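Local coordinates for protein putative NADH-depentdent flavin oxidoreductase (PDB 5OCS) that probably reduces activated carbon-carbon double bonds as an FMN-dependent Old Yellow Enzyme, taking its electrons from NADH or NADPH, at residues K155-F160 with D198-S203; H186-L189 with A193-R196. One frame throughout, in Å; residues are numbered along the deposited sequence.

Overall arrangement
Both interactions lie on the outer flank of the eight-stranded TIM barrel, away from the annotated FMN site, and they share the chain between helices 184-189 and 204-221. Interaction 2 is local and buried: 231 Å² is buried between its segments, both sides summed, and an asparagine amide binds a carbonyl at the end of a helix. Interaction 1 is thinner, 56 Å², and partly buried; two long polar side chains reach from helix 150-169 and from the loop toward a common glutamate, E213. Interaction 2 nests inside the chain loop that interaction 1 closes. Their centres are 10 Å apart, and N194 ND2 probably donates to Y200 O at 2.8 Å, which joins them.

Interaction 1. Residues K155-F160 with D198-S203; sequences KIRDDF and DEYGGS
R157 and Y200 meet across a wide backbone gap, their CA atoms 14.0 Å apart although these are the nearest CA atoms between helical residues 155-160 and loop residues 198-203. The contact joins two peripheral pieces of the TIM barrel: helix 150-169 and the type I beta turn D198-G201, which lies ahead of helix 204-221. Only the long side chains bridge the gap, approaching from opposite directions and burying 56 Å² in total. R157 is extended from CG to NE, with CG anti to its carbonyl carbon (chi1 -59°), and this reach carries NH2 to 3.2 Å from Y200 OH. The guanidinium and phenol planes stand 45° apart, so the groups do not stack; Y200 CZ lies in the guanidinium plane at its edge, 3.8 Å from R157 NH2. E213 on helix 204-221 supplies the stronger polar partner for both: its OE1 forms a salt bridge with R157 NH2 and its OE2 a hydrogen bond with Y200 OH. One carboxylate thereby gathers both polar ends, and its negative charge probably offsets that of R157. At its base the tyrosine is held by the turn itself. Besides the turn's backbone bond from G201 N to D198 O, 3.3 Å, an Asx turn is present: Y200 N donates to D198 OD1 at 3.1 Å. The N-H reaches OD1 from above the carboxylate, 58° out of its plane.

Interaction 2. Residues H186-L189 with A193-R196; sequences HQFL and ANHR
N194 faces the last turn of helix 184-189, and its side chain can be traced atom by atom. Its CB packs on the helix backbone, 3.3 Å from Q187 O. CG is turned anti to the backbone N (chi1 -177°), which brings the amide alongside F188 O. There ND2 donates to F188 O at 2.8 Å with a nearly straight N-H...O angle of 173°; the donor lies in the carbonyl plane, on a lone pair, and the acceptor is almost within the amide plane. The other end, OD1, accepts from R196 N at 2.9 Å and closes an Asx turn. With ND2 probably also donating to Y200 O, the amide is gripped at both ends, which would fix its rotation. Two nonpolar contacts lie nearby: A193 CB lies 3.8 Å from Q187 CB, while F188 CE2 meets R196 CD at 3.9 Å, the ring and guanidinium planes inclined by 31°. R196 ends in a salt bridge with D198. Helix 184-189, which follows barrel strand 175-179, thus holds the returning chain against itself, with F188 touching M153 of helix 150-169 and F210 and P211 of helix 204-221.

Interaction 1. Residues K155-F160 with D198-S203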
loop_
_atom_site.group_PDB
_atom_site.type_symbol
_atom_site.label_atom_id
_atom_site.label_comp_id
_atom_site.label_asym_id
_atom_site.label_seq_id
_atom_site.Cartn_x
_atom_site.Cartn_y
_atom_site.Cartn_z
ATOM N N LYS D 155 11.521 -31.905 -18.445
ATOM C CA LYS D 155 11.661 -31.246 -17.144
ATOM C C LYS D 155 10.865 -29.944 -17.120
ATOM O O LYS D 155 10.067 -29.710 -16.211
ATOM C CB LYS D 155 13.115 -30.958 -16.782
ATOM C CG LYS D 155 13.315 -30.545 -15.341
ATOM C CD LYS D 155 14.711 -30.076 -15.006
ATOM C CE LYS D 155 14.817 -29.680 -13.554
ATOM N NZ LYS D 155 14.057 -28.428 -13.267
ATOM N N ILE D 156 11.024 -29.118 -18.138
ATOM C CA ILE D 156 10.271 -27.851 -18.172
ATOM C C ILE D 156 8.752 -28.057 -18.170
ATOM O O ILE D 156 8.065 -27.396 -17.362
ATOM C CB ILE D 156 10.734 -26.952 -19.334
ATOM C CG1 ILE D 156 12.164 -26.487 -19.036
ATOM C CG2 ILE D 156 9.799 -25.755 -19.500
ATOM C CD1 ILE D 156 12.928 -26.126 -20.299
ATOM N N ARG D 157 8.225 -28.946 -19.036
ATOM C CA ARG D 157 6.803 -29.259 -19.023
ATOM C C ARG D 157 6.376 -29.660 -17.611
ATOM O O ARG D 157 5.401 -29.112 -17.073
ATOM C CB ARG D 157 6.386 -30.395 -19.977
ATOM C CG ARG D 157 6.698 -30.191 -21.452
ATOM C CD ARG D 157 6.073 -31.268 -22.357
ATOM N NE ARG D 157 6.673 -31.180 -23.696
ATOM C CZ ARG D 157 7.807 -31.776 -24.075
ATOM N NH1 ARG D 157 8.450 -32.584 -23.237
ATOM N NH2 ARG D 157 8.287 -31.584 -25.328
ATOM N N ASP D 158 7.111 -30.604 -17.021
ATOM C CA ASP D 158 6.713 -31.137 -15.738
ATOM C C ASP D 158 6.815 -30.070 -14.646
ATOM O O ASP D 158 6.030 -30.107 -13.712
ATOM C CB ASP D 158 7.544 -32.341 -15.356
ATOM C CG ASP D 158 7.268 -33.539 -16.229
ATOM O OD1 ASP D 158 6.214 -33.613 -16.933
ATOM O OD2 ASP D 158 8.147 -34.385 -16.221
ATOM N N ASP D 159 7.784 -29.162 -14.762
ATOM C CA ASP D 159 7.974 -28.069 -13.781
ATOM C C ASP D 159 6.797 -27.072 -13.862
ATOM O O ASP D 159 6.282 -26.622 -12.824
ATOM C CB ASP D 159 9.295 -27.331 -13.991
ATOM C CG ASP D 159 10.510 -28.159 -13.632
ATOM O OD1 ASP D 159 10.370 -29.218 -12.958
ATOM O OD2 ASP D 159 11.620 -27.732 -13.991
ATOM N N PHE D 160 6.359 -26.749 -15.075
ATOM C CA PHE D 160 5.159 -25.937 -15.246
ATOM C C PHE D 160 3.930 -26.590 -14.589
ATOM O O PHE D 160 3.135 -25.928 -13.919
ATOM C CB PHE D 160 4.889 -25.618 -16.704
ATOM C CG PHE D 160 5.525 -24.335 -17.177
ATOM C CD1 PHE D 160 4.845 -23.122 -17.049
ATOM C CD2 PHE D 160 6.815 -24.326 -17.760
ATOM C CE1 PHE D 160 5.423 -21.915 -17.474
ATOM C CE2 PHE D 160 7.384 -23.130 -18.211
ATOM C CZ PHE D 160 6.697 -21.916 -18.044
ATOM N N ASP D 198 14.689 -29.934 -35.456
ATOM C CA ASP D 198 13.752 -31.014 -35.171
ATOM C C ASP D 198 12.333 -30.455 -35.265
ATOM O O ASP D 198 12.169 -29.350 -35.798
ATOM C CB ASP D 198 14.098 -31.673 -33.826
ATOM C CG ASP D 198 13.873 -30.743 -32.617
ATOM O OD1 ASP D 198 13.503 -29.549 -32.783
ATOM O OD2 ASP D 198 14.146 -31.205 -31.502
ATOM N N GLU D 199 11.330 -31.169 -34.717
ATOM C CA GLU D 199 9.913 -30.804 -34.840
ATOM C C GLU D 199 9.533 -29.542 -34.035
ATOM O O GLU D 199 8.377 -29.123 -34.053
ATOM C CB GLU D 199 8.984 -32.003 -34.465
ATOM C CG GLU D 199 8.977 -32.533 -33.024
ATOM C CD GLU D 199 10.130 -33.475 -32.645
ATOM O OE1 GLU D 199 11.194 -33.499 -33.338
ATOM O OE2 GLU D 199 9.995 -34.206 -31.623
ATOM N N TYR D 200 10.514 -28.982 -33.319
ATOM C CA TYR D 200 10.317 -27.782 -32.490
ATOM C C TYR D 200 10.906 -26.502 -33.069
ATOM O O TYR D 200 10.757 -25.467 -32.450
ATOM C CB TYR D 200 10.831 -28.020 -31.075
ATOM C CG TYR D 200 9.989 -29.021 -30.342
ATOM C CD1 TYR D 200 8.724 -28.676 -29.853
ATOM C CD2 TYR D 200 10.429 -30.331 -30.169
ATOM C CE1 TYR D 200 7.924 -29.641 -29.217
ATOM C CE2 TYR D 200 9.664 -31.274 -29.513
ATOM C CZ TYR D 200 8.409 -30.927 -29.053
ATOM O OH TYR D 200 7.657 -31.895 -28.402
ATOM N N GLY D 201 11.547 -26.561 -34.238
ATOM C CA GLY D 201 11.986 -25.344 -34.946
ATOM C C GLY D 201 11.650 -25.373 -36.415
ATOM O O GLY D 201 11.167 -26.397 -36.935
ATOM N N GLY D 202 11.886 -24.249 -37.088
ATOM C CA GLY D 202 11.570 -24.129 -38.498
ATOM C C GLY D 202 10.246 -23.475 -38.727
ATOM O O GLY D 202 10.108 -22.265 -38.558
ATOM N N SER D 203 9.268 -24.267 -39.161
ATOM C CA SER D 203 7.956 -23.774 -39.511
ATOM C C SER D 203 7.252 -23.155 -38.301
ATOM O O SER D 203 7.606 -23.440 -37.163
ATOM C CB SER D 203 7.070 -24.924 -40.017
ATOM O OG SER D 203 6.845 -25.888 -38.971
#

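Interaction 2. Residues H186-L189 with A193-R196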
loop_
_atom_site.group_PDB
_atom_site.type_symbol
_atom_site.label_atom_id
_atom_site.label_comp_id
_atom_site.label_asym_id
_atom_site.label_seq_id
_atom_site.Cartn_x
_atom_site.Cartn_y
_atom_site.Cartn_z
ATOM N N HIS D 186 8.835 -17.590 -25.704
ATOM C CA HIS D 186 9.020 -16.659 -26.818
ATOM C C HIS D 186 10.275 -17.074 -27.671
ATOM O O HIS D 186 10.263 -16.961 -28.905
ATOM C CB HIS D 186 9.144 -15.252 -26.252
ATOM C CG HIS D 186 9.086 -14.156 -27.271
ATOM N ND1 HIS D 186 8.947 -12.830 -26.909
ATOM C CD2 HIS D 186 9.146 -14.162 -28.621
ATOM C CE1 HIS D 186 8.932 -12.069 -27.986
ATOM N NE2 HIS D 186 9.055 -12.854 -29.043
ATOM N N GLN D 187 11.317 -17.569 -26.995
ATOM C CA GLN D 187 12.521 -18.051 -27.656
ATOM C C GLN D 187 12.169 -19.184 -28.610
ATOM O O GLN D 187 12.742 -19.244 -29.679
ATOM C CB GLN D 187 13.578 -18.524 -26.666
ATOM C CG GLN D 187 14.175 -17.377 -25.877
ATOM C CD GLN D 187 14.771 -17.773 -24.537
ATOM O OE1 GLN D 187 15.359 -18.850 -24.407
ATOM N NE2 GLN D 187 14.688 -16.862 -23.539
ATOM N N PHE D 188 11.266 -20.079 -28.218
ATOM C CA PHE D 188 10.806 -21.131 -29.109
ATOM C C PHE D 188 9.990 -20.560 -30.252
ATOM O O PHE D 188 10.132 -21.020 -31.406
ATOM C CB PHE D 188 10.012 -22.215 -28.385
ATOM C CG PHE D 188 10.862 -23.307 -27.796
ATOM C CD1 PHE D 188 11.427 -23.169 -26.533
ATOM C CD2 PHE D 188 11.082 -24.503 -28.477
ATOM C CE1 PHE D 188 12.174 -24.183 -25.968
ATOM C CE2 PHE D 188 11.812 -25.513 -27.916
ATOM C CZ PHE D 188 12.387 -25.366 -26.662
ATOM N N LEU D 189 9.135 -19.579 -29.960
ATOM C CA LEU D 189 8.291 -18.983 -30.980
ATOM C C LEU D 189 9.109 -18.300 -32.083
ATOM O O LEU D 189 8.686 -18.267 -33.232
ATOM C CB LEU D 189 7.312 -17.966 -30.416
ATOM C CG LEU D 189 6.272 -18.585 -29.464
ATOM C CD1 LEU D 189 5.513 -17.494 -28.757
ATOM C CD2 LEU D 189 5.301 -19.487 -30.200
ATOM N N ALA D 193 15.718 -16.675 -31.950
ATOM C CA ALA D 193 16.310 -17.519 -30.913
ATOM C C ALA D 193 16.261 -19.005 -31.232
ATOM O O ALA D 193 17.115 -19.748 -30.768
ATOM C CB ALA D 193 15.647 -17.256 -29.570
ATOM N N ASN D 194 15.297 -19.435 -32.048
ATOM C CA ASN D 194 15.065 -20.870 -32.280
ATOM C C ASN D 194 15.662 -21.234 -33.654
ATOM O O ASN D 194 15.099 -20.875 -34.704
ATOM C CB ASN D 194 13.568 -21.166 -32.271
ATOM C CG ASN D 194 13.261 -22.626 -32.429
ATOM O OD1 ASN D 194 14.121 -23.410 -32.832
ATOM N ND2 ASN D 194 12.023 -23.016 -32.112
ATOM N N HIS D 195 16.797 -21.911 -33.605
ATOM C CA HIS D 195 17.444 -22.459 -34.793
ATOM C C HIS D 195 17.420 -23.984 -34.814
ATOM O O HIS D 195 18.270 -24.614 -35.482
ATOM C CB HIS D 195 18.875 -21.978 -34.870
ATOM C CG HIS D 195 18.993 -20.500 -35.012
ATOM N ND1 HIS D 195 20.145 -19.821 -34.706
ATOM C CD2 HIS D 195 18.097 -19.562 -35.416
ATOM C CE1 HIS D 195 19.948 -18.526 -34.884
ATOM N NE2 HIS D 195 18.717 -18.341 -35.318
ATOM N N ARG D 196 16.436 -24.564 -34.123
ATOM C CA ARG D 196 16.314 -25.994 -34.039
ATOM C C ARG D 196 15.931 -26.568 -35.402
ATOM O O ARG D 196 15.242 -25.921 -36.177
ATOM C CB ARG D 196 15.249 -26.387 -33.020
ATOM C CG ARG D 196 15.541 -25.969 -31.589
ATOM C CD ARG D 196 14.402 -26.429 -30.687
ATOM N NE ARG D 196 14.485 -27.872 -30.433
ATOM C CZ ARG D 196 15.257 -28.455 -29.527
ATOM N NH1 ARG D 196 16.047 -27.760 -28.723
ATOM N NH2 ARG D 196 15.227 -29.770 -29.407
#